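Local coordinates for hemoglobin-like protein (Methylacidiphilum infernorum, PDB 4NK2), which binds heme and, as a group II truncated hemoglobin, probably binds oxygen at the heme iron, at residues K52-A57 with L152-E157; L62-V67 with F100-C105. All coordinates share one frame; numbering follows the deposited sequence.

Both contacts use helix 53-75. Contact 1 packs its N-terminal part against the start of helix 155-165 near the surface, with the side chain of Val54 about 12 Å from the heme. Contact 2 packs a later part of the helix against the end of helix 87-104 in the interior, where Phe100 reaches the porphyrin. The chemistry follows: valines fringed by lysine, serine and glutamate in contact 1, almost purely aliphatic packing in contact 2. They meet at Cys105, whose O probably accepts a hydrogen bond from Tyr55 N at 3.1 Å, while its SG packs 3.5 Å from Val54 CG1.

Contact 1: residues K52-A57 with L152-E157; sequences KKVYLA and LSVLEE
Glu157 OE1 is the best-held polar atom here, gripped by one hydrogen bond from the backbone N of Ser51, just ahead of residues 52-57. The carboxylate thus reaches from helix 155-165, which corresponds to helix H of the 2-on-2 truncated globin fold, to the approach to helix 53-75. CG stands anti to the backbone N (chi1 -163°) and the chain is extended beyond it, which carries the acid across the gap. With OE1 engaged, OE2 is turned to Lys53. The two side chains cross at about a right angle, Lys53 CE lying 4.0 Å from Glu157 OE2. Lys53 NZ stays 4.1 Å from the same OE2, too far for a salt bridge, and makes a weak hydrogen bond to Ser51 OG instead; the nearby positive charge would probably still favour the ionised glutamate.

Beside these polar groups the contact is mostly aliphatic, though Val54 CG2 also lies against the Glu157 carboxylate. This methyl, anti to its carbonyl carbon, faces two neighbours: it lies 3.9 Å from Glu157 CD, sliding past that chain in the opposite direction, and 4.0 Å from Val154 CB. Val154 occupies the N-cap position of helix 155-165, and its backbone comes closest to helix 53-75 at Val54, with 5.7 Å between their CA atoms. It directs both methyls to the helix: CG1 rests 4.0 Å from Val54 CA, and CG2 continues one turn on to Ala57. Val54 and Val154 are buried, whereas Lys53, Ala57 and Ser153 lie at the surface. Phe150 and Cys105 add to the packing around Val54. At the exposed end Ala57 CB touches two residues, lying 3.9 Å from Val154 CG2 and 4.1 Å from Ser153 OG.

Contact 2: residues L62-V67 with F100-C105; sequences LLRKLV and FVVEMC. With HEM (protoporphyrin IX containing Fe), chain C.
Leu63 CG sits beside its backbone N (chi1 -68°), which aims the forked leucine into helix 87-104, while Phe100 CG lies anti to its N (chi1 -177°) and sends the ring to the heme. Helices 53-75 and 87-104, the B and E helices of the 2-on-2 truncated globin fold, run roughly antiparallel, their local axes at 138° and 9.3 Å apart. Leu63 touches three residues: CB meets Val102 CG2, CD2 meets Val101 CG1, and CD1 reaches Cys105 CB at 3.9 Å. Tighter still, Val67 and Val101 meet tip to tip, CG2 to CG2 at 3.6 Å. Val102 CG2 also lies over one face of the Arg64 guanidinium, offset toward its rim; Glu60 and Asp99 hold that group by salt bridges. Across helix 87-104, Met104 CG covers one face of the Phe100 ring, 3.5 Å above its centre, and Tyr111, whose OH is hydrogen-bonded to the heme, packs edge-to-face with it. An alanine in place of Phe100 would remove the ring and would probably loosen the packing against Met104, Tyr111 and the heme vinyl. Phe100 CE2 lies 3.6 Å from heme CAC, and Phe100 CB 3.5 Å from the heme methyl CMD.

Contact 1: residues K52-A57 with L152-E157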
ATOM      1  N   LYS A  52       9.910  -3.236 -30.189  1.00 34.16           N
ATOM      2  CA  LYS A  52       9.454  -2.316 -31.229  1.00 36.89           C
ATOM      3  C   LYS A  52       8.551  -2.986 -32.264  1.00 39.59           C
ATOM      4  O   LYS A  52       7.854  -2.297 -33.015  1.00 40.78           O
ATOM      5  CB  LYS A  52      10.656  -1.680 -31.933  1.00 41.14           C
ATOM      6  CG  LYS A  52      10.296  -0.649 -33.005  1.00 48.74           C
ATOM      7  CD  LYS A  52      11.535   0.176 -33.385  1.00 59.20           C
ATOM      8  CE  LYS A  52      11.228   1.260 -34.414  1.00 64.66           C
ATOM      9  NZ  LYS A  52      12.461   2.011 -34.814  1.00 74.99           N
ATOM     10  N   LYS A  53       8.563  -4.307 -32.308  1.00 33.33           N
ATOM     11  CA  LYS A  53       7.677  -5.037 -33.190  1.00 38.89           C
ATOM     12  C   LYS A  53       6.227  -4.662 -32.961  1.00 37.35           C
ATOM     13  O   LYS A  53       5.451  -4.679 -33.879  1.00 36.06           O
ATOM     14  CB  LYS A  53       7.852  -6.544 -33.015  1.00 41.21           C
ATOM     15  CG  LYS A  53       9.234  -7.046 -33.332  1.00 48.31           C
ATOM     16  CD  LYS A  53       9.274  -8.548 -33.434  1.00 50.88           C
ATOM     17  CE  LYS A  53       8.742  -9.214 -32.189  1.00 56.43           C
ATOM     18  NZ  LYS A  53       9.821  -9.533 -31.217  1.00 60.60           N
ATOM     19  N   VAL A  54       5.862  -4.327 -31.736  1.00 33.02           N
ATOM     20  CA  VAL A  54       4.476  -3.975 -31.435  1.00 29.09           C
ATOM     21  C   VAL A  54       4.054  -2.741 -32.226  1.00 31.14           C
ATOM     22  O   VAL A  54       3.009  -2.743 -32.877  1.00 34.97           O
ATOM     23  CB  VAL A  54       4.258  -3.740 -29.922  1.00 37.23           C
ATOM     24  CG1 VAL A  54       2.823  -3.317 -29.653  1.00 31.08           C
ATOM     25  CG2 VAL A  54       4.567  -5.012 -29.149  1.00 30.75           C
ATOM     26  N   TYR A  55       4.863  -1.684 -32.167  1.00 30.74           N
ATOM     27  CA  TYR A  55       4.599  -0.465 -32.926  1.00 34.03           C
ATOM     28  C   TYR A  55       4.592  -0.749 -34.423  1.00 34.68           C
ATOM     29  O   TYR A  55       3.793  -0.183 -35.173  1.00 35.00           O
ATOM     30  CB  TYR A  55       5.680   0.571 -32.636  1.00 34.50           C
ATOM     31  CG  TYR A  55       5.624   1.812 -33.507  1.00 37.37           C
ATOM     32  CD1 TYR A  55       4.608   2.754 -33.358  1.00 34.95           C
ATOM     33  CD2 TYR A  55       6.610   2.058 -34.459  1.00 38.91           C
ATOM     34  CE1 TYR A  55       4.569   3.902 -34.156  1.00 36.94           C
ATOM     35  CE2 TYR A  55       6.585   3.192 -35.249  1.00 38.20           C
ATOM     36  CZ  TYR A  55       5.567   4.109 -35.092  1.00 41.92           C
ATOM     37  OH  TYR A  55       5.556   5.236 -35.882  1.00 50.60           O
ATOM     38  N   LEU A  56       5.502  -1.613 -34.858  1.00 35.00           N
ATOM     39  CA  LEU A  56       5.590  -1.966 -36.272  1.00 36.16           C
ATOM     40  C   LEU A  56       4.314  -2.672 -36.742  1.00 33.57           C
ATOM     41  O   LEU A  56       3.767  -2.345 -37.799  1.00 34.07           O
ATOM     42  CB  LEU A  56       6.813  -2.850 -36.504  1.00 34.83           C
ATOM     43  CG  LEU A  56       8.098  -2.211 -37.050  1.00 43.67           C
ATOM     44  CD1 LEU A  56       8.091  -0.716 -36.976  1.00 44.11           C
ATOM     45  CD2 LEU A  56       9.323  -2.762 -36.341  1.00 47.53           C
ATOM     46  N   ALA A  57       3.827  -3.621 -35.942  1.00 32.80           N
ATOM     47  CA  ALA A  57       2.612  -4.371 -36.282  1.00 33.32           C
ATOM     48  C   ALA A  57       1.337  -3.537 -36.159  1.00 34.80           C
ATOM     49  O   ALA A  57       0.452  -3.601 -37.012  1.00 29.65           O
ATOM     50  CB  ALA A  57       2.505  -5.630 -35.413  1.00 32.97           C
ATOM     51  N   LEU A 152      -2.859 -10.089 -33.789  1.00 29.31           N
ATOM     52  CA  LEU A 152      -2.685 -11.282 -32.968  1.00 29.62           C
ATOM     53  C   LEU A 152      -1.211 -11.610 -32.721  1.00 30.80           C
ATOM     54  O   LEU A 152      -0.875 -12.254 -31.726  1.00 33.24           O
ATOM     55  CB  LEU A 152      -3.416 -12.477 -33.601  1.00 36.02           C
ATOM     56  CG  LEU A 152      -4.947 -12.380 -33.629  1.00 38.47           C
ATOM     57  CD1 LEU A 152      -5.559 -13.513 -34.461  1.00 38.56           C
ATOM     58  CD2 LEU A 152      -5.537 -12.385 -32.210  1.00 36.73           C
ATOM     59  N   SER A 153      -0.334 -11.161 -33.614  1.00 28.88           N
ATOM     60  CA  SER A 153       1.089 -11.493 -33.521  1.00 33.44           C
ATOM     61  C   SER A 153       1.767 -10.866 -32.301  1.00 33.61           C
ATOM     62  O   SER A 153       2.769 -11.387 -31.800  1.00 30.77           O
ATOM     63  CB  SER A 153       1.824 -11.028 -34.771  1.00 34.07           C
ATOM     64  OG  SER A 153       1.724  -9.619 -34.911  1.00 31.89           O
ATOM     65  N   VAL A 154       1.232  -9.750 -31.824  1.00 32.41           N
ATOM     66  CA  VAL A 154       1.895  -9.009 -30.734  1.00 35.48           C
ATOM     67  C   VAL A 154       1.004  -8.808 -29.517  1.00 34.14           C
ATOM     68  O   VAL A 154       1.396  -8.151 -28.543  1.00 34.26           O
ATOM     69  CB  VAL A 154       2.380  -7.650 -31.221  1.00 30.44           C
ATOM     70  CG1 VAL A 154       3.545  -7.839 -32.174  1.00 35.88           C
ATOM     71  CG2 VAL A 154       1.237  -6.932 -31.926  1.00 31.11           C
ATOM     72  N   LEU A 155      -0.183  -9.377 -29.562  1.00 34.77           N
ATOM     73  CA  LEU A 155      -1.117  -9.300 -28.465  1.00 35.98           C
ATOM     74  C   LEU A 155      -0.533  -9.808 -27.150  1.00 33.46           C
ATOM     75  O   LEU A 155      -0.675  -9.173 -26.127  1.00 33.68           O
ATOM     76  CB  LEU A 155      -2.360 -10.093 -28.825  1.00 37.00           C
ATOM     77  CG  LEU A 155      -3.609  -9.913 -27.989  1.00 46.01           C
ATOM     78  CD1 LEU A 155      -3.868  -8.477 -27.664  1.00 37.20           C
ATOM     79  CD2 LEU A 155      -4.749 -10.518 -28.731  1.00 45.31           C
ATOM     80  N   GLU A 156       0.117 -10.956 -27.180  1.00 32.27           N
ATOM     81  CA  GLU A 156       0.629 -11.529 -25.933  1.00 33.05           C
ATOM     82  C   GLU A 156       1.726 -10.650 -25.349  1.00 34.05           C
ATOM     83  O   GLU A 156       1.756 -10.414 -24.151  1.00 32.15           O
ATOM     84  CB  GLU A 156       1.137 -12.966 -26.119  1.00 36.67           C
ATOM     85  CG  GLU A 156       1.704 -13.574 -24.829  1.00 35.95           C
ATOM     86  CD  GLU A 156       1.984 -15.071 -24.939  1.00 47.47           C
ATOM     87  OE1 GLU A 156       2.164 -15.572 -26.072  1.00 39.75           O
ATOM     88  OE2 GLU A 156       2.017 -15.757 -23.888  1.00 47.08           O
ATOM     89  N   GLU A 157       2.621 -10.167 -26.205  1.00 32.13           N
ATOM     90  CA  GLU A 157       3.682  -9.256 -25.798  1.00 35.37           C
ATOM     91  C   GLU A 157       3.119  -8.025 -25.060  1.00 35.71           C
ATOM     92  O   GLU A 157       3.611  -7.638 -23.984  1.00 32.15           O
ATOM     93  CB  GLU A 157       4.452  -8.819 -27.048  1.00 36.08           C
ATOM     94  CG  GLU A 157       5.803  -8.201 -26.777  1.00 44.83           C
ATOM     95  CD  GLU A 157       6.641  -8.067 -28.036  1.00 47.76           C
ATOM     96  OE1 GLU A 157       7.571  -7.233 -28.038  1.00 51.38           O
ATOM     97  OE2 GLU A 157       6.384  -8.801 -29.015  1.00 49.81           O
TER

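Contact 2: residues L62-V67 with F100-C105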
ATOM      1  N   LEU A  62      -3.614   2.896 -34.413  1.00 31.49           N
ATOM      2  CA  LEU A  62      -4.275   1.813 -33.682  1.00 31.69           C
ATOM      3  C   LEU A  62      -3.940   1.877 -32.200  1.00 30.41           C
ATOM      4  O   LEU A  62      -4.799   1.638 -31.350  1.00 27.57           O
ATOM      5  CB  LEU A  62      -3.816   0.459 -34.226  1.00 33.46           C
ATOM      6  CG  LEU A  62      -4.807  -0.706 -34.183  1.00 44.26           C
ATOM      7  CD1 LEU A  62      -4.105  -2.047 -34.227  1.00 39.63           C
ATOM      8  CD2 LEU A  62      -5.676  -0.627 -32.980  1.00 36.44           C
ATOM      9  N   LEU A  63      -2.685   2.166 -31.877  1.00 31.17           N
ATOM     10  CA  LEU A  63      -2.314   2.273 -30.465  1.00 29.24           C
ATOM     11  C   LEU A  63      -3.062   3.417 -29.796  1.00 29.97           C
ATOM     12  O   LEU A  63      -3.464   3.312 -28.630  1.00 30.41           O
ATOM     13  CB  LEU A  63      -0.796   2.425 -30.308  1.00 28.47           C
ATOM     14  CG  LEU A  63       0.002   1.172 -30.700  1.00 30.39           C
ATOM     15  CD1 LEU A  63       1.493   1.458 -30.766  1.00 28.53           C
ATOM     16  CD2 LEU A  63      -0.276   0.057 -29.698  1.00 29.31           C
ATOM     17  N   ARG A  64      -3.274   4.515 -30.508  1.00 31.05           N
ATOM     18  CA  ARG A  64      -3.993   5.620 -29.870  1.00 30.33           C
ATOM     19  C   ARG A  64      -5.473   5.257 -29.707  1.00 29.95           C
ATOM     20  O   ARG A  64      -6.119   5.633 -28.722  1.00 29.95           O
ATOM     21  CB  ARG A  64      -3.811   6.936 -30.647  1.00 33.18           C
ATOM     22  CG  ARG A  64      -2.350   7.392 -30.764  1.00 29.74           C
ATOM     23  CD  ARG A  64      -2.222   8.827 -31.270  1.00 33.18           C
ATOM     24  NE  ARG A  64      -0.832   9.269 -31.187  1.00 37.60           N
ATOM     25  CZ  ARG A  64      -0.288   9.817 -30.103  1.00 31.47           C
ATOM     26  NH1 ARG A  64      -1.017  10.005 -29.006  1.00 31.92           N
ATOM     27  NH2 ARG A  64       0.992  10.169 -30.105  1.00 32.08           N
ATOM     28  N   LYS A  65      -6.007   4.498 -30.659  1.00 33.30           N
ATOM     29  CA  LYS A  65      -7.410   4.098 -30.583  1.00 32.52           C
ATOM     30  C   LYS A  65      -7.611   3.094 -29.462  1.00 26.63           C
ATOM     31  O   LYS A  65      -8.620   3.140 -28.745  1.00 31.09           O
ATOM     32  CB  LYS A  65      -7.881   3.497 -31.904  1.00 30.22           C
ATOM     33  CG  LYS A  65      -9.343   3.061 -31.880  1.00 31.25           C
ATOM     34  CD  LYS A  65      -9.741   2.380 -33.216  1.00 39.44           C
ATOM     35  CE  LYS A  65     -11.178   1.897 -33.141  1.00 44.65           C
ATOM     36  NZ  LYS A  65     -11.700   1.471 -34.465  1.00 46.59           N
ATOM     37  N   LEU A  66      -6.644   2.191 -29.303  1.00 25.39           N
ATOM     38  CA  LEU A  66      -6.667   1.211 -28.218  1.00 27.96           C
ATOM     39  C   LEU A  66      -6.783   1.931 -26.885  1.00 27.61           C
ATOM     40  O   LEU A  66      -7.588   1.563 -26.025  1.00 28.32           O
ATOM     41  CB  LEU A  66      -5.376   0.387 -28.239  1.00 23.56           C
ATOM     42  CG  LEU A  66      -5.045  -0.432 -26.991  1.00 26.13           C
ATOM     43  CD1 LEU A  66      -6.136  -1.481 -26.696  1.00 23.45           C
ATOM     44  CD2 LEU A  66      -3.665  -1.103 -27.121  1.00 24.65           C
ATOM     45  N   VAL A  67      -5.955   2.952 -26.706  1.00 27.59           N
ATOM     46  CA  VAL A  67      -5.946   3.680 -25.435  1.00 27.91           C
ATOM     47  C   VAL A  67      -7.267   4.412 -25.264  1.00 29.50           C
ATOM     48  O   VAL A  67      -7.872   4.398 -24.183  1.00 32.12           O
ATOM     49  CB  VAL A  67      -4.777   4.658 -25.386  1.00 27.23           C
ATOM     50  CG1 VAL A  67      -4.891   5.582 -24.163  1.00 25.40           C
ATOM     51  CG2 VAL A  67      -3.455   3.872 -25.345  1.00 26.30           C
ATOM     52  N   PHE A 100       2.388   7.732 -24.019  1.00 27.23           N
ATOM     53  CA  PHE A 100       3.201   6.751 -23.296  1.00 26.76           C
ATOM     54  C   PHE A 100       3.183   5.377 -23.993  1.00 28.51           C
ATOM     55  O   PHE A 100       4.221   4.749 -24.203  1.00 27.78           O
ATOM     56  CB  PHE A 100       2.708   6.618 -21.849  1.00 27.39           C
ATOM     57  CG  PHE A 100       3.528   5.673 -21.005  1.00 27.46           C
ATOM     58  CD1 PHE A 100       4.797   6.031 -20.565  1.00 29.05           C
ATOM     59  CD2 PHE A 100       3.022   4.435 -20.640  1.00 31.89           C
ATOM     60  CE1 PHE A 100       5.561   5.161 -19.789  1.00 28.44           C
ATOM     61  CE2 PHE A 100       3.780   3.552 -19.873  1.00 27.42           C
ATOM     62  CZ  PHE A 100       5.052   3.923 -19.440  1.00 29.57           C
ATOM     63  N   VAL A 101       1.991   4.900 -24.332  1.00 27.57           N
ATOM     64  CA  VAL A 101       1.852   3.595 -24.974  1.00 29.03           C
ATOM     65  C   VAL A 101       2.560   3.549 -26.320  1.00 28.33           C
ATOM     66  O   VAL A 101       3.256   2.574 -26.631  1.00 32.22           O
ATOM     67  CB  VAL A 101       0.369   3.231 -25.183  1.00 27.76           C
ATOM     68  CG1 VAL A 101       0.233   2.059 -26.153  1.00 31.15           C
ATOM     69  CG2 VAL A 101      -0.303   2.911 -23.819  1.00 30.35           C
ATOM     70  N   VAL A 102       2.361   4.579 -27.139  1.00 28.11           N
ATOM     71  CA  VAL A 102       3.012   4.625 -28.449  1.00 28.15           C
ATOM     72  C   VAL A 102       4.529   4.581 -28.278  1.00 32.43           C
ATOM     73  O   VAL A 102       5.220   3.838 -28.971  1.00 32.02           O
ATOM     74  CB  VAL A 102       2.616   5.887 -29.229  1.00 28.56           C
ATOM     75  CG1 VAL A 102       3.504   6.051 -30.461  1.00 32.31           C
ATOM     76  CG2 VAL A 102       1.148   5.833 -29.641  1.00 27.06           C
ATOM     77  N   GLU A 103       5.053   5.368 -27.344  1.00 31.06           N
ATOM     78  CA  GLU A 103       6.502   5.401 -27.133  1.00 28.65           C
ATOM     79  C   GLU A 103       7.031   4.066 -26.637  1.00 32.40           C
ATOM     80  O   GLU A 103       8.016   3.522 -27.168  1.00 36.41           O
ATOM     81  CB  GLU A 103       6.887   6.521 -26.148  1.00 32.26           C
ATOM     82  CG  GLU A 103       8.387   6.525 -25.822  1.00 33.24           C
ATOM     83  CD  GLU A 103       8.862   7.799 -25.104  1.00 38.56           C
ATOM     84  OE1 GLU A 103       8.049   8.736 -24.896  1.00 32.87           O
ATOM     85  OE2 GLU A 103      10.066   7.859 -24.749  1.00 38.67           O
ATOM     86  N   MET A 104       6.379   3.524 -25.625  1.00 28.25           N
ATOM     87  CA  MET A 104       6.809   2.288 -25.004  1.00 29.85           C
ATOM     88  C   MET A 104       6.705   1.080 -25.917  1.00 31.84           C
ATOM     89  O   MET A 104       7.379   0.102 -25.713  1.00 31.21           O
ATOM     90  CB  MET A 104       6.028   2.043 -23.725  1.00 28.17           C
ATOM     91  CG  MET A 104       6.297   3.057 -22.645  1.00 31.16           C
ATOM     92  SD  MET A 104       8.013   3.119 -22.197  1.00 40.25           S
ATOM     93  CE  MET A 104       8.448   4.764 -22.614  1.00 44.13           C
ATOM     94  N   CYS A 105       5.852   1.161 -26.924  1.00 31.10           N
ATOM     95  CA  CYS A 105       5.756   0.094 -27.919  1.00 33.24           C
ATOM     96  C   CYS A 105       6.769   0.254 -29.047  1.00 36.79           C
ATOM     97  O   CYS A 105       6.808  -0.573 -29.971  1.00 37.23           O
ATOM     98  CB  CYS A 105       4.344   0.014 -28.491  1.00 28.08           C
ATOM     99  SG  CYS A 105       3.171  -0.683 -27.313  1.00 31.67           S
TER
HETATM  100  CHA HEM C 700      -2.489   8.365 -15.219  1.00 33.61           C
HETATM  101  CHB HEM C 700      -5.423   5.082 -13.218  1.00 31.63           C
HETATM  102  CHC HEM C 700      -2.185   1.591 -14.279  1.00 29.15           C
HETATM  103  CHD HEM C 700      -0.459   4.662 -17.650  1.00 31.96           C
HETATM  104  C1A HEM C 700      -3.527   7.823 -14.502  1.00 35.75           C
HETATM  105  C2A HEM C 700      -4.554   8.546 -13.756  1.00 31.36           C
HETATM  106  C3A HEM C 700      -5.361   7.613 -13.208  1.00 34.76           C
HETATM  107  C4A HEM C 700      -4.871   6.293 -13.581  1.00 33.80           C
HETATM  108  CMA HEM C 700      -6.616   7.839 -12.336  1.00 33.45           C
HETATM  109  CAA HEM C 700      -4.666  10.094 -13.628  1.00 36.72           C
HETATM  110  CBA HEM C 700      -3.979  10.495 -12.306  1.00 39.48           C
HETATM  111  CGA HEM C 700      -3.932  11.987 -11.993  1.00 43.92           C
HETATM  112  O1A HEM C 700      -4.222  12.372 -10.824  1.00 45.26           O
HETATM  113  O2A HEM C 700      -3.597  12.822 -12.879  1.00 46.75           O
HETATM  114  C1B HEM C 700      -4.783   3.852 -13.226  1.00 33.86           C
HETATM  115  C2B HEM C 700      -5.184   2.648 -12.515  1.00 31.07           C
HETATM  116  C3B HEM C 700      -4.292   1.683 -12.806  1.00 32.51           C
HETATM  117  C4B HEM C 700      -3.288   2.227 -13.715  1.00 31.77           C
HETATM  118  CMB HEM C 700      -6.418   2.480 -11.605  1.00 28.24           C
HETATM  119  CAB HEM C 700      -4.350   0.247 -12.251  1.00 29.08           C
HETATM  120  CBB HEM C 700      -3.273  -0.542 -12.345  1.00 32.62           C
HETATM  121  C1C HEM C 700      -1.448   2.092 -15.336  1.00 27.99           C
HETATM  122  C2C HEM C 700      -0.456   1.394 -16.143  1.00 30.36           C
HETATM  123  C3C HEM C 700       0.020   2.256 -17.064  1.00 32.92           C
HETATM  124  C4C HEM C 700      -0.659   3.526 -16.889  1.00 31.62           C
HETATM  125  CMC HEM C 700      -0.014  -0.073 -15.946  1.00 27.09           C
HETATM  126  CAC HEM C 700       1.077   1.995 -18.162  1.00 35.17           C
HETATM  127  CBC HEM C 700       1.378   0.752 -18.565  1.00 38.77           C
HETATM  128  C1D HEM C 700      -0.722   5.954 -17.258  1.00 30.51           C
HETATM  129  C2D HEM C 700      -0.095   7.161 -17.776  1.00 29.49           C
HETATM  130  C3D HEM C 700      -0.748   8.306 -17.017  1.00 33.40           C
HETATM  131  C4D HEM C 700      -1.689   7.689 -16.110  1.00 33.42           C
HETATM  132  CMD HEM C 700       0.986   7.298 -18.877  1.00 29.08           C
HETATM  133  CAD HEM C 700      -0.429   9.810 -17.166  1.00 33.14           C
HETATM  134  CBD HEM C 700       0.809  10.088 -16.307  1.00 31.59           C
HETATM  135  CGD HEM C 700       1.131  11.559 -16.442  1.00 36.24           C
HETATM  136  O1D HEM C 700       0.373  12.387 -15.882  1.00 37.48           O
HETATM  137  O2D HEM C 700       2.138  11.900 -17.119  1.00 33.73           O
HETATM  138  NA  HEM C 700      -3.756   6.466 -14.374  1.00 31.18           N
HETATM  139  NB  HEM C 700      -3.634   3.543 -13.939  1.00 27.97           N
HETATM  140  NC  HEM C 700      -1.536   3.384 -15.837  1.00 31.53           N
HETATM  141  ND  HEM C 700      -1.645   6.311 -16.288  1.00 31.06           N
HETATM  142 FE   HEM C 700      -2.575   4.917 -15.045  1.00 30.91          FE